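Local coordinates for uncharacterized protein MJ0327 (Methanocaldococcus jannaschii DSM 2661, PDB 2QTD) that is of unknown function but, as a member of the dinitrogenase iron-molybdenum cofactor family with a ribonuclease H-like fold, may bind or handle such a cofactor, at residues K6-F20 / I52-I65. Residues are numbered along the deposited sequence; the frame is centred on the assembly and turned at random. Where two conformers were deposited one is given.
With PG4 (tetraethylene glycol), chain D.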
ATOM      1  N   LYS A   6      -0.873  -0.354  -9.820  1.00 23.59           N
ATOM      2  CA  LYS A   6      -0.738   0.775  -8.922  1.00 20.81           C
ATOM      3  C   LYS A   6      -0.863   0.212  -7.481  1.00 16.07           C
ATOM      4  O   LYS A   6      -1.795  -0.527  -7.196  1.00 18.40           O
ATOM      5  CB  LYS A   6      -1.851   1.798  -9.197  1.00 18.40           C
ATOM      6  CG  LYS A   6      -1.780   3.057  -8.383  1.00 26.49           C
ATOM      7  CD  LYS A   6      -2.991   3.976  -8.566  1.00 25.62           C
ATOM      8  CE  LYS A   6      -3.191   4.438  -9.987  1.00 31.31           C
ATOM      9  NZ  LYS A   6      -4.117   5.625 -10.081  1.00 26.17           N
ATOM     10  N   VAL A   7       0.108   0.550  -6.634  1.00 15.73           N
ATOM     11  CA  VAL A   7       0.175   0.004  -5.270  1.00 17.37           C
ATOM     12  C   VAL A   7       0.246   1.158  -4.291  1.00 17.00           C
ATOM     13  O   VAL A   7       1.045   2.093  -4.461  1.00 16.41           O
ATOM     14  CB  VAL A   7       1.386  -0.919  -5.068  1.00 17.55           C
ATOM     15  CG1 VAL A   7       1.353  -1.544  -3.651  1.00 18.36           C
ATOM     16  CG2 VAL A   7       1.471  -2.014  -6.208  1.00 16.84           C
ATOM     17  N   ALA A   8      -0.615   1.121  -3.298  1.00 16.86           N
ATOM     18  CA  ALA A   8      -0.522   2.097  -2.155  1.00 17.93           C
ATOM     19  C   ALA A   8       0.216   1.507  -0.929  1.00 21.57           C
ATOM     20  O   ALA A   8      -0.106   0.425  -0.451  1.00 21.13           O
ATOM     21  CB  ALA A   8      -1.916   2.613  -1.791  1.00 20.31           C
ATOM     22  N   ILE A   9       1.192   2.245  -0.433  1.00 20.88           N
ATOM     23  CA  ILE A   9       2.015   1.833   0.736  1.00 20.13           C
ATOM     24  C   ILE A   9       1.834   2.804   1.868  1.00 19.61           C
ATOM     25  O   ILE A   9       2.036   4.026   1.699  1.00 20.49           O
ATOM     26  CB  ILE A   9       3.512   1.722   0.370  1.00 22.88           C
ATOM     27  CG1 ILE A   9       3.641   0.938  -0.947  1.00 23.84           C
ATOM     28  CG2 ILE A   9       4.306   1.130   1.592  1.00 22.41           C
ATOM     29  CD1 ILE A   9       4.994   0.692  -1.464  1.00 25.89           C
ATOM     30  N   SER A  10       1.539   2.275   3.061  1.00 17.48           N
ATOM     31  CA  SER A  10       1.320   3.130   4.234  1.00 17.02           C
ATOM     32  C   SER A  10       2.686   3.547   4.797  1.00 18.64           C
ATOM     33  O   SER A  10       3.445   2.718   5.268  1.00 19.78           O
ATOM     34  CB  SER A  10       0.518   2.328   5.232  1.00 19.44           C
ATOM     35  OG  SER A  10       1.216   1.165   5.632  1.00 20.59           O
HETATM   36  N   MSE A  11       2.976   4.848   4.733  1.00 18.88           N
HETATM   37  CA  MSE A  11       4.310   5.384   5.050  1.00 20.34           C
HETATM   38  C   MSE A  11       4.365   6.357   6.233  1.00 21.92           C
HETATM   39  O   MSE A  11       3.519   7.238   6.409  1.00 19.52           O
HETATM   40  CB  MSE A  11       4.916   6.094   3.824  1.00 21.98           C
HETATM   41  CG  MSE A  11       5.218   5.170   2.643  1.00 20.97           C
HETATM   42 SE   MSE A  11       6.623   3.896   3.096  0.75 21.34          SE
HETATM   43  CE  MSE A  11       8.139   5.083   3.640  1.00 18.21           C
ATOM     44  N   ASP A  12       5.402   6.193   7.057  1.00 18.16           N
ATOM     45  CA  ASP A  12       5.887   7.281   7.943  1.00 20.10           C
ATOM     46  C   ASP A  12       7.053   7.974   7.225  1.00 20.85           C
ATOM     47  O   ASP A  12       7.497   7.524   6.174  1.00 20.17           O
ATOM     48  CB  ASP A  12       6.348   6.733   9.290  1.00 21.63           C
ATOM     49  CG  ASP A  12       5.194   6.333  10.200  1.00 26.86           C
ATOM     50  OD1 ASP A  12       4.018   6.692   9.964  1.00 22.88           O
ATOM     51  OD2 ASP A  12       5.486   5.678  11.194  1.00 25.99           O
ATOM     52  N   VAL A  13       7.560   9.065   7.777  1.00 19.78           N
ATOM     53  CA  VAL A  13       8.609   9.802   7.055  1.00 24.60           C
ATOM     54  C   VAL A  13       9.867   8.963   6.853  1.00 24.52           C
ATOM     55  O   VAL A  13      10.490   9.081   5.813  1.00 26.55           O
ATOM     56  CB  VAL A  13       8.960  11.205   7.676  1.00 23.96           C
ATOM     57  CG1 VAL A  13       7.734  12.081   7.701  1.00 26.61           C
ATOM     58  CG2 VAL A  13       9.612  11.095   9.072  1.00 23.98           C
ATOM     59  N   ASP A  14      10.164   8.071   7.805  1.00 25.35           N
ATOM     60  CA  ASP A  14      11.413   7.283   7.843  1.00 25.47           C
ATOM     61  C   ASP A  14      11.292   5.787   7.506  1.00 26.22           C
ATOM     62  O   ASP A  14      12.308   5.117   7.345  1.00 27.04           O
ATOM     63  CB  ASP A  14      12.131   7.482   9.206  1.00 24.48           C
ATOM     64  CG  ASP A  14      11.204   7.295  10.442  1.00 30.07           C
ATOM     65  OD1 ASP A  14       9.961   7.219  10.286  1.00 30.98           O
ATOM     66  OD2 ASP A  14      11.724   7.280  11.583  1.00 35.95           O
ATOM     67  N   LYS A  15      10.069   5.275   7.334  1.00 24.20           N
ATOM     68  CA  LYS A  15       9.825   3.830   7.266  1.00 24.13           C
ATOM     69  C   LYS A  15       8.363   3.560   6.948  1.00 22.30           C
ATOM     70  O   LYS A  15       7.533   4.473   7.061  1.00 18.42           O
ATOM     71  CB  LYS A  15      10.208   3.174   8.601  1.00 20.22           C
ATOM     72  CG  LYS A  15       9.525   3.792   9.805  1.00 24.95           C
ATOM     73  CD  LYS A  15       9.716   2.943  11.066  1.00 26.53           C
ATOM     74  CE  LYS A  15       8.802   3.437  12.211  1.00 34.77           C
ATOM     75  NZ  LYS A  15       8.527   2.345  13.198  1.00 40.49           N
ATOM     76  N   ILE A  16       8.059   2.310   6.569  1.00 22.11           N
ATOM     77  CA  ILE A  16       6.697   1.822   6.483  1.00 21.06           C
ATOM     78  C   ILE A  16       6.110   1.958   7.886  1.00 21.73           C
ATOM     79  O   ILE A  16       6.789   1.631   8.884  1.00 15.59           O
ATOM     80  CB  ILE A  16       6.640   0.352   5.955  1.00 21.55           C
ATOM     81  CG1 ILE A  16       7.197   0.259   4.515  1.00 24.89           C
ATOM     82  CG2 ILE A  16       5.175  -0.159   5.966  1.00 17.11           C
ATOM     83  CD1 ILE A  16       7.292  -1.178   3.944  1.00 24.93           C
ATOM     84  N   SER A  17       4.884   2.470   7.975  1.00 19.14           N
ATOM     85  CA  SER A  17       4.257   2.766   9.249  1.00 22.46           C
ATOM     86  C   SER A  17       3.765   1.487   9.929  1.00 21.10           C
ATOM     87  O   SER A  17       3.630   0.438   9.299  1.00 20.52           O
ATOM     88  CB  SER A  17       3.049   3.683   9.069  1.00 19.21           C
ATOM     89  OG  SER A  17       2.100   3.011   8.244  1.00 19.14           O
ATOM     90  N   ASN A  18       3.406   1.648  11.196  1.00 20.10           N
ATOM     91  CA  ASN A  18       2.871   0.524  11.981  0.70 20.63           C
ATOM     92  C   ASN A  18       1.509   0.047  11.499  1.00 20.50           C
ATOM     93  O   ASN A  18       1.203  -1.145  11.633  1.00 21.59           O
ATOM     94  CB  ASN A  18       2.765   0.885  13.459  0.70 21.65           C
ATOM     95  CG  ASN A  18       4.128   1.048  14.152  0.70 23.76           C
ATOM     96  OD1 ASN A  18       5.183   0.735  13.608  0.70 34.45           O
ATOM     97  ND2 ASN A  18       4.088   1.542  15.382  0.70 25.56           N
ATOM     98  N   SER A  19       0.700   0.959  10.956  1.00 20.46           N
ATOM     99  CA  SER A  19      -0.610   0.612  10.397  1.00 21.25           C
ATOM    100  C   SER A  19      -1.031   1.495   9.245  1.00 21.24           C
ATOM    101  O   SER A  19      -0.466   2.588   8.990  1.00 19.98           O
ATOM    102  CB  SER A  19      -1.666   0.635  11.521  1.00 21.98           C
ATOM    103  OG  SER A  19      -2.101   1.926  11.819  1.00 20.39           O
ATOM    104  N   PHE A  20      -2.025   0.987   8.524  1.00 19.90           N
ATOM    105  CA  PHE A  20      -2.697   1.716   7.477  1.00 24.14           C
ATOM    106  C   PHE A  20      -3.297   2.975   8.064  1.00 18.70           C
ATOM    107  O   PHE A  20      -3.297   4.026   7.398  1.00 20.09           O
ATOM    108  CB  PHE A  20      -3.776   0.805   6.844  1.00 21.96           C
ATOM    109  CG  PHE A  20      -4.482   1.391   5.678  1.00 23.46           C
ATOM    110  CD1 PHE A  20      -3.916   1.311   4.418  1.00 20.41           C
ATOM    111  CD2 PHE A  20      -5.719   1.998   5.818  1.00 27.73           C
ATOM    112  CE1 PHE A  20      -4.586   1.803   3.301  1.00 29.11           C
ATOM    113  CE2 PHE A  20      -6.371   2.513   4.722  1.00 24.59           C
ATOM    114  CZ  PHE A  20      -5.800   2.436   3.469  1.00 24.66           C
ATOM    115  N   ILE A  52      -7.430   8.366  -1.585  1.00 28.35           N
ATOM    116  CA  ILE A  52      -6.859   7.046  -1.756  0.50 29.17           C
ATOM    117  C   ILE A  52      -7.894   6.121  -2.431  1.00 28.00           C
ATOM    118  O   ILE A  52      -7.557   5.298  -3.289  1.00 28.94           O
ATOM    119  CB  ILE A  52      -6.308   6.525  -0.381  0.50 29.84           C
ATOM    120  CG1 ILE A  52      -5.314   5.388  -0.564  0.50 31.65           C
ATOM    121  CG2 ILE A  52      -7.459   6.145   0.591  0.50 31.58           C
ATOM    122  CD1 ILE A  52      -4.902   4.789   0.757  0.50 30.34           C
ATOM    123  N   VAL A  53      -9.169   6.288  -2.102  1.00 27.40           N
ATOM    124  CA  VAL A  53     -10.207   5.512  -2.760  1.00 25.40           C
ATOM    125  C   VAL A  53     -10.308   5.876  -4.255  1.00 25.51           C
ATOM    126  O   VAL A  53     -10.463   4.992  -5.095  1.00 25.90           O
ATOM    127  CB  VAL A  53     -11.609   5.680  -2.043  1.00 24.01           C
ATOM    128  CG1 VAL A  53     -12.716   4.954  -2.804  1.00 26.00           C
ATOM    129  CG2 VAL A  53     -11.519   5.177  -0.634  1.00 27.94           C
ATOM    130  N   LYS A  54     -10.217   7.171  -4.573  1.00 26.00           N
ATOM    131  CA  LYS A  54     -10.306   7.659  -5.957  1.00 26.32           C
ATOM    132  C   LYS A  54      -9.150   7.191  -6.884  1.00 23.65           C
ATOM    133  O   LYS A  54      -9.302   7.135  -8.113  1.00 22.25           O
ATOM    134  CB  LYS A  54     -10.385   9.195  -5.979  1.00 25.31           C
ATOM    135  CG  LYS A  54     -11.664   9.795  -5.370  1.00 34.74           C
ATOM    136  CD  LYS A  54     -11.686  11.312  -5.586  1.00 33.10           C
ATOM    137  N   GLU A  55      -7.996   6.875  -6.298  1.00 23.32           N
ATOM    138  CA  GLU A  55      -6.827   6.370  -7.049  1.00 22.59           C
ATOM    139  C   GLU A  55      -7.047   5.032  -7.733  1.00 21.15           C
ATOM    140  O   GLU A  55      -6.385   4.726  -8.721  1.00 23.07           O
ATOM    141  CB  GLU A  55      -5.614   6.226  -6.079  1.00 23.12           C
ATOM    142  CG  GLU A  55      -4.953   7.517  -5.665  1.00 33.83           C
ATOM    143  CD  GLU A  55      -4.283   8.234  -6.846  1.00 30.42           C
ATOM    144  OE1 GLU A  55      -3.648   7.570  -7.736  1.00 33.00           O
ATOM    145  OE2 GLU A  55      -4.423   9.459  -6.881  1.00 25.01           O
ATOM    146  N   ASN A  56      -7.978   4.245  -7.197  1.00 21.32           N
ATOM    147  CA  ASN A  56      -8.344   2.947  -7.792  1.00 23.52           C
ATOM    148  C   ASN A  56      -7.101   2.031  -7.897  1.00 21.66           C
ATOM    149  O   ASN A  56      -6.765   1.500  -8.977  1.00 20.25           O
ATOM    150  CB  ASN A  56      -9.020   3.151  -9.142  1.00 23.66           C
ATOM    151  CG  ASN A  56      -9.787   1.930  -9.620  1.00 22.35           C
ATOM    152  OD1 ASN A  56     -10.161   1.058  -8.821  1.00 26.77           O
ATOM    153  ND2 ASN A  56     -10.064   1.873 -10.934  1.00 29.56           N
ATOM    154  N   VAL A  57      -6.415   1.890  -6.770  1.00 23.74           N
ATOM    155  CA  VAL A  57      -5.166   1.122  -6.705  1.00 19.71           C
ATOM    156  C   VAL A  57      -5.492  -0.368  -6.897  1.00 20.07           C
ATOM    157  O   VAL A  57      -6.646  -0.810  -6.723  1.00 19.04           O
ATOM    158  CB  VAL A  57      -4.316   1.397  -5.409  1.00 21.74           C
ATOM    159  CG1 VAL A  57      -4.014   2.909  -5.263  1.00 21.11           C
ATOM    160  CG2 VAL A  57      -4.978   0.803  -4.135  1.00 21.55           C
ATOM    161  N   ASN A  58      -4.506  -1.123  -7.319  1.00 20.06           N
ATOM    162  CA  ASN A  58      -4.642  -2.575  -7.445  1.00 22.10           C
ATOM    163  C   ASN A  58      -4.365  -3.298  -6.110  1.00 18.77           C
ATOM    164  O   ASN A  58      -4.861  -4.409  -5.890  1.00 22.81           O
ATOM    165  CB  ASN A  58      -3.722  -3.128  -8.541  1.00 22.74           C
ATOM    166  CG  ASN A  58      -3.970  -2.507  -9.909  1.00 22.24           C
ATOM    167  OD1 ASN A  58      -3.318  -1.536 -10.300  1.00 24.19           O
ATOM    168  ND2 ASN A  58      -4.945  -3.057 -10.637  1.00 31.67           N
ATOM    169  N   ALA A  59      -3.563  -2.716  -5.240  1.00 18.82           N
ATOM    170  CA  ALA A  59      -3.032  -3.420  -4.081  1.00 20.52           C
ATOM    171  C   ALA A  59      -2.634  -2.412  -3.042  1.00 17.65           C
ATOM    172  O   ALA A  59      -2.336  -1.239  -3.400  1.00 18.87           O
ATOM    173  CB  ALA A  59      -1.825  -4.254  -4.501  1.00 17.51           C
ATOM    174  N   ILE A  60      -2.641  -2.839  -1.764  1.00 18.09           N
ATOM    175  CA  ILE A  60      -2.109  -2.085  -0.635  1.00 18.84           C
ATOM    176  C   ILE A  60      -0.992  -2.905   0.012  1.00 21.35           C
ATOM    177  O   ILE A  60      -1.143  -4.125   0.108  1.00 22.43           O
ATOM    178  CB  ILE A  60      -3.234  -1.763   0.404  1.00 18.89           C
ATOM    179  CG1 ILE A  60      -4.193  -0.708  -0.117  1.00 20.28           C
ATOM    180  CG2 ILE A  60      -2.652  -1.285   1.756  1.00 20.56           C
ATOM    181  CD1 ILE A  60      -5.582  -0.620   0.629  1.00 20.43           C
ATOM    182  N   ILE A  61       0.076  -2.248   0.477  1.00 21.36           N
ATOM    183  CA  ILE A  61       1.136  -2.836   1.331  1.00 17.93           C
ATOM    184  C   ILE A  61       1.068  -2.083   2.635  1.00 18.16           C
ATOM    185  O   ILE A  61       1.150  -0.868   2.653  1.00 19.23           O
ATOM    186  CB  ILE A  61       2.506  -2.813   0.712  1.00 19.59           C
ATOM    187  CG1 ILE A  61       2.532  -3.570  -0.602  1.00 19.34           C
ATOM    188  CG2 ILE A  61       3.563  -3.372   1.661  1.00 20.36           C
ATOM    189  CD1 ILE A  61       3.887  -3.393  -1.343  1.00 21.11           C
ATOM    190  N   CYS A  62       0.860  -2.838   3.715  1.00 19.12           N
ATOM    191  CA  CYS A  62       0.856  -2.310   5.073  1.00 19.70           C
ATOM    192  C   CYS A  62       1.251  -3.406   6.073  1.00 19.61           C
ATOM    193  O   CYS A  62       1.364  -4.553   5.728  1.00 18.88           O
ATOM    194  CB  CYS A  62      -0.520  -1.738   5.418  1.00 19.97           C
ATOM    195  SG  CYS A  62      -1.866  -2.995   5.469  1.00 21.76           S
ATOM    196  N   LYS A  63       1.506  -2.991   7.301  1.00 22.08           N
ATOM    197  CA  LYS A  63       1.855  -3.907   8.370  1.00 24.13           C
ATOM    198  C   LYS A  63       0.637  -4.354   9.121  1.00 25.90           C
ATOM    199  O   LYS A  63       0.603  -5.489   9.580  1.00 33.39           O
ATOM    200  CB  LYS A  63       2.848  -3.274   9.322  1.00 22.05           C
ATOM    201  CG  LYS A  63       4.222  -3.032   8.757  1.00 25.75           C
ATOM    202  CD  LYS A  63       5.153  -2.603   9.862  1.00 24.51           C
ATOM    203  CE  LYS A  63       6.550  -2.227   9.411  1.00 28.94           C
ATOM    204  NZ  LYS A  63       7.412  -1.939  10.599  1.00 30.77           N
ATOM    205  N   ASN A  64      -0.298  -3.445   9.343  1.00 23.22           N
ATOM    206  CA  ASN A  64      -1.561  -3.708  10.064  1.00 24.68           C
ATOM    207  C   ASN A  64      -2.627  -2.874   9.436  1.00 23.84           C
ATOM    208  O   ASN A  64      -2.316  -1.845   8.850  1.00 23.80           O
ATOM    209  CB  ASN A  64      -1.501  -3.276  11.513  1.00 27.55           C
ATOM    210  CG  ASN A  64      -0.682  -4.186  12.372  1.00 29.30           C
ATOM    211  OD1 ASN A  64      -1.069  -5.331  12.627  1.00 31.89           O
ATOM    212  ND2 ASN A  64       0.447  -3.680  12.853  1.00 39.53           N
ATOM    213  N   ILE A  65      -3.880  -3.295   9.582  1.00 24.62           N
ATOM    214  CA  ILE A  65      -5.036  -2.601   8.973  1.00 23.43           C
ATOM    215  C   ILE A  65      -6.220  -2.935   9.894  1.00 23.70           C
ATOM    216  O   ILE A  65      -6.238  -4.000  10.523  1.00 22.53           O
ATOM    217  CB  ILE A  65      -5.265  -2.993   7.482  1.00 25.18           C
ATOM    218  CG1 ILE A  65      -6.347  -2.122   6.786  1.00 18.62           C
ATOM    219  CG2 ILE A  65      -5.517  -4.528   7.325  1.00 21.12           C
ATOM    220  CD1 ILE A  65      -6.286  -2.278   5.303  1.00 25.36           C
TER
HETATM  221  C4  PG4 D 107      -4.095   4.980 -13.916  1.00 58.68           C
HETATM  222  O3  PG4 D 107      -3.506   6.101 -13.252  1.00 58.55           O
HETATM  223  C5  PG4 D 107      -4.283   7.292 -13.413  1.00 57.12           C
HETATM  224  C6  PG4 D 107      -3.858   8.328 -12.370  1.00 57.47           C
HETATM  225  O4  PG4 D 107      -4.973   9.098 -11.905  1.00 56.14           O
HETATM  226  C7  PG4 D 107      -5.773   8.500 -10.886  1.00 59.04           C
HETATM  227  C8  PG4 D 107      -6.651   9.588 -10.302  1.00 59.91           C
HETATM  228  O5  PG4 D 107      -5.771  10.521  -9.671  1.00 63.74           O
HETATM  229  O   HOH W   1       1.326  -0.196   8.038  1.00 20.13           O
HETATM  230  O   HOH W   2       6.864   0.748  11.337  1.00 36.96           O
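K6 is held at both ends by residues 52-65: its backbone N donates to the side-chain OD1 of N58 (2.8 Å), nearly straight at 172°, and N58 N returns a bond to K6 O, while its ammonium reaches E55, in the turn that leads from helix 46-54 to strand 59-62. There NZ meets the carbonyl O of E55 at 2.8 Å, in the carbonyl plane on a lone pair, and forms a salt bridge with E55 OE1 (3.1 Å) from above the carboxylate plane; the other oxygen, OE2, pairs with K40. With CG anti to the backbone N (chi1 -177°) and a bend at chi3, the lysine lays CD against V57 CG1 (3.6 Å). A methionine in its place, lacking the ammonium, would probably leave the E55 carboxylate freer to turn, with K40 as its remaining charged mate. Beyond K6, strands 6-11 and 59-62 run parallel as neighbours in the mixed sheet of the ribonuclease H-like fold, bonded from A8 N to A59 O, I61 N to A8 O (2.8 Å) and S10 N to I61 O. V7 CG1 packs on I61 CG1 (3.8 Å) on the face covered by helix 87-95. On the other, the F20 ring receives I65 CD1 over one face, offset toward the rim, and the CD1 methyls of I60 and I52 approach CE1 and CZ obliquely; F73 meets it edge-to-face. Past the strands, a water joins S10 OG, S17 O and K63 N, F20 N donates to N64 O (2.9 Å), and N64 ND2 donates to N18 O (2.9 Å), close to the N64 amide plane.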